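PDB 2C2I: 3-hydroxyacyl-thioester dehydratase Z from Mycobacterium tuberculosis, which probably catalyses the reversible hydration of (2E)-enoyl-CoA to (3R)-3-hydroxyacyl-CoA as a hotdog-fold homodimer. Local coordinates for residues T59-H62 against G63-L67; L73-Q76 against M77-K81. All coordinates share one frame; numbering follows the deposited sequence.

Contact 1 (T59-H62 against G63-L67); sequences TIAH and GFMTL
His62 meets Met65 and Thr66 where an extended loop turns into helix 63-68. His62 is the N-cap residue, and its buried carbonyl is gripped by two backbone amides of the first turn. Thr66 N donates in the carbonyl plane, 3.2 Å from His62 O, through a nearly straight bond (N-H...O 165°). Met65 N is closer, 2.9 Å from His62 O, but the bond is bent and the donor stands above that plane, 67° out of it. Together the two bonds fix the orientation of the peptide that opens the helix.

The selenomethionine side chain of Met65 runs back along the loop. Its CB packs against the capping residue, 3.4 Å from His62 O and 4.0 Å from His62 CB. CG is anti to the backbone N (chi1 -180°), which sends the chain back past the helix start, and chi2 is extended. As modelled, CE lies 4.0 Å from Ala61 CB and near the plane of the His62 ring at its edge, but its SE-CE bond is too short and the place of this methyl is doubtful. Thr66 borders the same alanine from another direction, its OG1 3.9 Å from Ala61 CB.

The His62 imidazole leads away from the helix: NE2 is hydrogen-bonded to Asp40 O, and the ring stacks on His45. Residues 60-63 probably bind substrate, as in related hydratases, so the N-cap and the loop before it coincide with this part of the pocket. Helix 28-38 packs on Met65 and His62 through Val31 and Phe34, Thr66 leans on Val100 and on Cys141 of strand 141-149, and Met65 also reaches Ala37 of the second subunit.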
loop_
_atom_site.group_PDB
_atom_site.type_symbol
_atom_site.label_atom_id
_atom_site.label_comp_id
_atom_site.label_asym_id
_atom_site.label_seq_id
_atom_site.Cartn_x
_atom_site.Cartn_y
_atom_site.Cartn_z
ATOM N N THR A 59 -11.719 -14.881 -6.988
ATOM C CA THR A 59 -10.531 -14.240 -6.415
ATOM C C THR A 59 -10.772 -12.734 -6.330
ATOM O O THR A 59 -11.455 -12.164 -7.196
ATOM C CB THR A 59 -9.242 -14.526 -7.216
ATOM O OG1 THR A 59 -9.460 -14.353 -8.623
ATOM C CG2 THR A 59 -8.739 -15.967 -6.950
ATOM N N ILE A 60 -10.214 -12.103 -5.295
ATOM C CA ILE A 60 -10.284 -10.638 -5.144
ATOM C C ILE A 60 -8.863 -10.047 -5.106
ATOM O O ILE A 60 -7.901 -10.743 -4.734
ATOM C CB ILE A 60 -11.137 -10.213 -3.887
ATOM C CG1 ILE A 60 -10.509 -10.673 -2.562
ATOM C CG2 ILE A 60 -12.584 -10.700 -3.980
ATOM C CD1 ILE A 60 -11.220 -10.144 -1.335
ATOM N N ALA A 61 -8.717 -8.782 -5.499
ATOM C CA ALA A 61 -7.423 -8.107 -5.448
ATOM C C ALA A 61 -6.950 -7.952 -3.997
ATOM O O ALA A 61 -7.738 -7.920 -3.079
ATOM C CB ALA A 61 -7.519 -6.713 -6.106
ATOM N N HIS A 62 -5.643 -7.822 -3.820
ATOM C CA HIS A 62 -5.089 -7.416 -2.530
ATOM C C HIS A 62 -5.498 -5.957 -2.315
ATOM O O HIS A 62 -5.377 -5.160 -3.235
ATOM C CB HIS A 62 -3.558 -7.440 -2.572
ATOM C CG HIS A 62 -2.958 -8.776 -2.876
ATOM N ND1 HIS A 62 -2.951 -9.322 -4.143
ATOM C CD2 HIS A 62 -2.260 -9.635 -2.091
ATOM C CE1 HIS A 62 -2.322 -10.486 -4.113
ATOM N NE2 HIS A 62 -1.901 -10.703 -2.877
ATOM N N GLY A 63 -5.995 -5.615 -1.137
ATOM C CA GLY A 63 -6.221 -4.189 -0.799
ATOM C C GLY A 63 -4.960 -3.358 -0.991
ATOM O O GLY A 63 -5.029 -2.183 -1.442
ATOM N N PHE A 64 -3.799 -3.945 -0.700
ATOM C CA PHE A 64 -2.563 -3.182 -0.833
ATOM C C PHE A 64 -2.287 -2.904 -2.294
ATOM O O PHE A 64 -1.597 -1.947 -2.611
ATOM C CB PHE A 64 -1.366 -3.884 -0.179
ATOM C CG PHE A 64 -1.263 -3.682 1.314
ATOM C CD1 PHE A 64 -1.217 -2.388 1.875
ATOM C CD2 PHE A 64 -1.189 -4.784 2.161
ATOM C CE1 PHE A 64 -1.091 -2.224 3.254
ATOM C CE2 PHE A 64 -1.037 -4.618 3.559
ATOM C CZ PHE A 64 -1.010 -3.355 4.106
HETATM N N MSE A 65 -2.822 -3.747 -3.188
HETATM C CA MSE A 65 -2.617 -3.490 -4.602
HETATM C C MSE A 65 -3.525 -2.366 -5.079
HETATM O O MSE A 65 -3.059 -1.463 -5.743
HETATM C CB MSE A 65 -2.857 -4.718 -5.470
HETATM C CG MSE A 65 -2.618 -4.375 -6.949
HETATM SE SE MSE A 65 -2.635 -5.934 -8.095
HETATM C CE MSE A 65 -3.801 -6.515 -7.544
ATOM N N THR A 66 -4.811 -2.437 -4.750
ATOM C CA THR A 66 -5.760 -1.378 -5.158
ATOM C C THR A 66 -5.248 -0.003 -4.673
ATOM O O THR A 66 -5.227 0.983 -5.418
ATOM C CB THR A 66 -7.176 -1.683 -4.621
ATOM O OG1 THR A 66 -7.612 -2.950 -5.156
ATOM C CG2 THR A 66 -8.176 -0.624 -5.067
ATOM N N LEU A 67 -4.801 0.034 -3.427
ATOM C CA LEU A 67 -4.212 1.265 -2.865
ATOM C C LEU A 67 -3.030 1.715 -3.722
ATOM O O LEU A 67 -2.907 2.890 -4.025
ATOM C CB LEU A 67 -3.763 1.043 -1.407
ATOM C CG LEU A 67 -3.008 2.223 -0.760
ATOM C CD1 LEU A 67 -3.901 3.455 -0.660
ATOM C CD2 LEU A 67 -2.487 1.817 0.620
#

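Contact 2 (L73-Q76 against M77-K81); sequences LQHQ and MYTVK
Gln74 O receives the backbone amides of both Met77 and Tyr78 as the chain leaves helix 70-75 and heads for strand 79-80. The bond from Tyr78 N, 3.1 Å to Gln74 O, closes an i to i+4 turn and meets the carbonyl almost head-on (C=O...N 170°). Met77 N, 2.9 Å from Gln74 O, makes the i+3 bond from well above the carbonyl plane. One carbonyl thus accepts from the first two residues after Gln76.

The selenomethionine side chain of Met77 folds back on Leu73 and Gln74. Its CG lies 3.4 Å from Leu73 O, SE passes 4.1 Å from Gln74 CA, and the extended chain brings CE beside Leu73 O as well. Tyr78 has its CG between backbone N and carbonyl carbon (chi1 59°), which swings the ring back alongside Gln74. The side chains run abreast in one direction, with amide and ring planes 29° apart; Tyr78 CE2 is 4.1 Å from Gln74 CB. Gln74 NE2 is hydrogen-bonded to Thr129 OG1. At the outer side, Thr79 CG2 just touches His75 CE1.

This is a helix end packed on the curved antiparallel sheet of the hotdog fold: Leu73 and Met77 rest on Ala108 of strand 105-119, and Tyr78 packs against Val18 and Tyr149 of strands 17-25 and 141-149. The chain continues into short strand 79-80, parallel to strand 3-4.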
loop_
_atom_site.group_PDB
_atom_site.type_symbol
_atom_site.label_atom_id
_atom_site.label_comp_id
_atom_site.label_asym_id
_atom_site.label_seq_id
_atom_site.Cartn_x
_atom_site.Cartn_y
_atom_site.Cartn_z
ATOM N N LEU A 73 -3.242 5.843 -11.537
ATOM C CA LEU A 73 -4.554 6.461 -11.784
ATOM C C LEU A 73 -4.465 7.993 -11.728
ATOM O O LEU A 73 -5.072 8.699 -12.554
ATOM C CB LEU A 73 -5.594 5.873 -10.834
ATOM C CG LEU A 73 -5.851 4.348 -10.944
ATOM C CD1 LEU A 73 -6.908 3.895 -9.954
ATOM C CD2 LEU A 73 -6.261 3.929 -12.334
ATOM N N GLN A 74 -3.695 8.502 -10.774
ATOM C CA GLN A 74 -3.455 9.949 -10.643
ATOM C C GLN A 74 -2.627 10.501 -11.818
ATOM O O GLN A 74 -2.863 11.611 -12.258
ATOM C CB GLN A 74 -2.820 10.274 -9.290
ATOM C CG GLN A 74 -3.807 10.055 -8.129
ATOM C CD GLN A 74 -3.153 10.022 -6.760
ATOM O OE1 GLN A 74 -1.942 10.171 -6.629
ATOM N NE2 GLN A 74 -3.966 9.807 -5.726
ATOM N N HIS A 75 -1.724 9.688 -12.369
ATOM C CA HIS A 75 -0.944 10.088 -13.559
ATOM C C HIS A 75 -1.848 10.321 -14.784
ATOM O O HIS A 75 -1.539 11.165 -15.636
ATOM C CB HIS A 75 0.135 9.039 -13.862
ATOM C CG HIS A 75 1.064 9.415 -14.975
ATOM N ND1 HIS A 75 2.164 10.225 -14.781
ATOM C CD2 HIS A 75 1.077 9.074 -16.286
ATOM C CE1 HIS A 75 2.811 10.373 -15.923
ATOM N NE2 HIS A 75 2.171 9.689 -16.854
ATOM N N GLN A 76 -2.969 9.596 -14.844
ATOM C CA GLN A 76 -3.997 9.779 -15.864
ATOM C C GLN A 76 -4.750 11.105 -15.674
ATOM O O GLN A 76 -5.359 11.617 -16.626
ATOM C CB GLN A 76 -5.009 8.621 -15.852
ATOM C CG GLN A 76 -4.464 7.293 -16.385
ATOM C CD GLN A 76 -5.494 6.183 -16.390
ATOM O OE1 GLN A 76 -6.668 6.399 -16.088
ATOM N NE2 GLN A 76 -5.064 4.989 -16.748
HETATM N N MSE A 77 -4.695 11.652 -14.459
HETATM C CA MSE A 77 -5.427 12.885 -14.111
HETATM C C MSE A 77 -4.645 14.182 -14.292
HETATM O O MSE A 77 -5.199 15.177 -14.756
HETATM C CB MSE A 77 -5.897 12.820 -12.662
HETATM C CG MSE A 77 -6.749 11.622 -12.320
HETATM SE SE MSE A 77 -7.144 11.738 -10.430
HETATM C CE MSE A 77 -7.566 9.952 -10.060
ATOM N N TYR A 78 -3.382 14.198 -13.866
ATOM C CA TYR A 78 -2.575 15.435 -13.867
ATOM C C TYR A 78 -1.108 15.104 -13.851
ATOM O O TYR A 78 -0.715 13.978 -13.513
ATOM C CB TYR A 78 -2.902 16.357 -12.671
ATOM C CG TYR A 78 -2.688 15.717 -11.316
ATOM C CD1 TYR A 78 -1.512 15.925 -10.591
ATOM C CD2 TYR A 78 -3.656 14.892 -10.771
ATOM C CE1 TYR A 78 -1.323 15.310 -9.343
ATOM C CE2 TYR A 78 -3.478 14.274 -9.542
ATOM C CZ TYR A 78 -2.324 14.479 -8.838
ATOM O OH TYR A 78 -2.200 13.852 -7.612
ATOM N N THR A 79 -0.298 16.081 -14.248
ATOM C CA THR A 79 1.134 15.995 -14.051
ATOM C C THR A 79 1.620 17.329 -13.504
ATOM O O THR A 79 0.929 18.335 -13.620
ATOM C CB THR A 79 1.891 15.670 -15.351
ATOM O OG1 THR A 79 1.639 16.694 -16.310
ATOM C CG2 THR A 79 1.443 14.306 -15.922
ATOM N N VAL A 80 2.803 17.313 -12.903
ATOM C CA VAL A 80 3.405 18.516 -12.335
ATOM C C VAL A 80 4.785 18.717 -12.986
ATOM O O VAL A 80 5.657 17.866 -12.863
ATOM C CB VAL A 80 3.546 18.399 -10.796
ATOM C CG1 VAL A 80 4.237 19.648 -10.197
ATOM C CG2 VAL A 80 2.192 18.152 -10.128
ATOM N N LYS A 81 4.968 19.842 -13.677
ATOM C CA LYS A 81 6.236 20.149 -14.346
ATOM C C LYS A 81 7.252 20.734 -13.377
ATOM O O LYS A 81 6.903 21.189 -12.279
ATOM C CB LYS A 81 6.016 21.128 -15.509
ATOM C CG LYS A 81 5.376 20.540 -16.757
ATOM C CD LYS A 81 5.046 21.651 -17.740
ATOM C CE LYS A 81 4.791 21.128 -19.164
ATOM N NZ LYS A 81 4.377 22.225 -20.091
#

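The two contacts lie in series along the chain, on consecutive helices: contact 1 starts helix 63-68, and contact 2 lies where the chain leaves helix 70-75. Their centres are 22 Å apart, on opposite sides of the chain's centre; their nearest atoms, about 6 Å apart, do not touch. Contact 1 lies at the probable active site: the His62 side chain is about 3 Å from that of His45 and about 4 Å from that of Asp40, both probably important for catalysis, as in relatives. In contact 2 the Tyr78 side chain is about 8 Å from that of Ala86, which probably binds substrate in the homodimeric partner; this contact joins the helix end to the sheet.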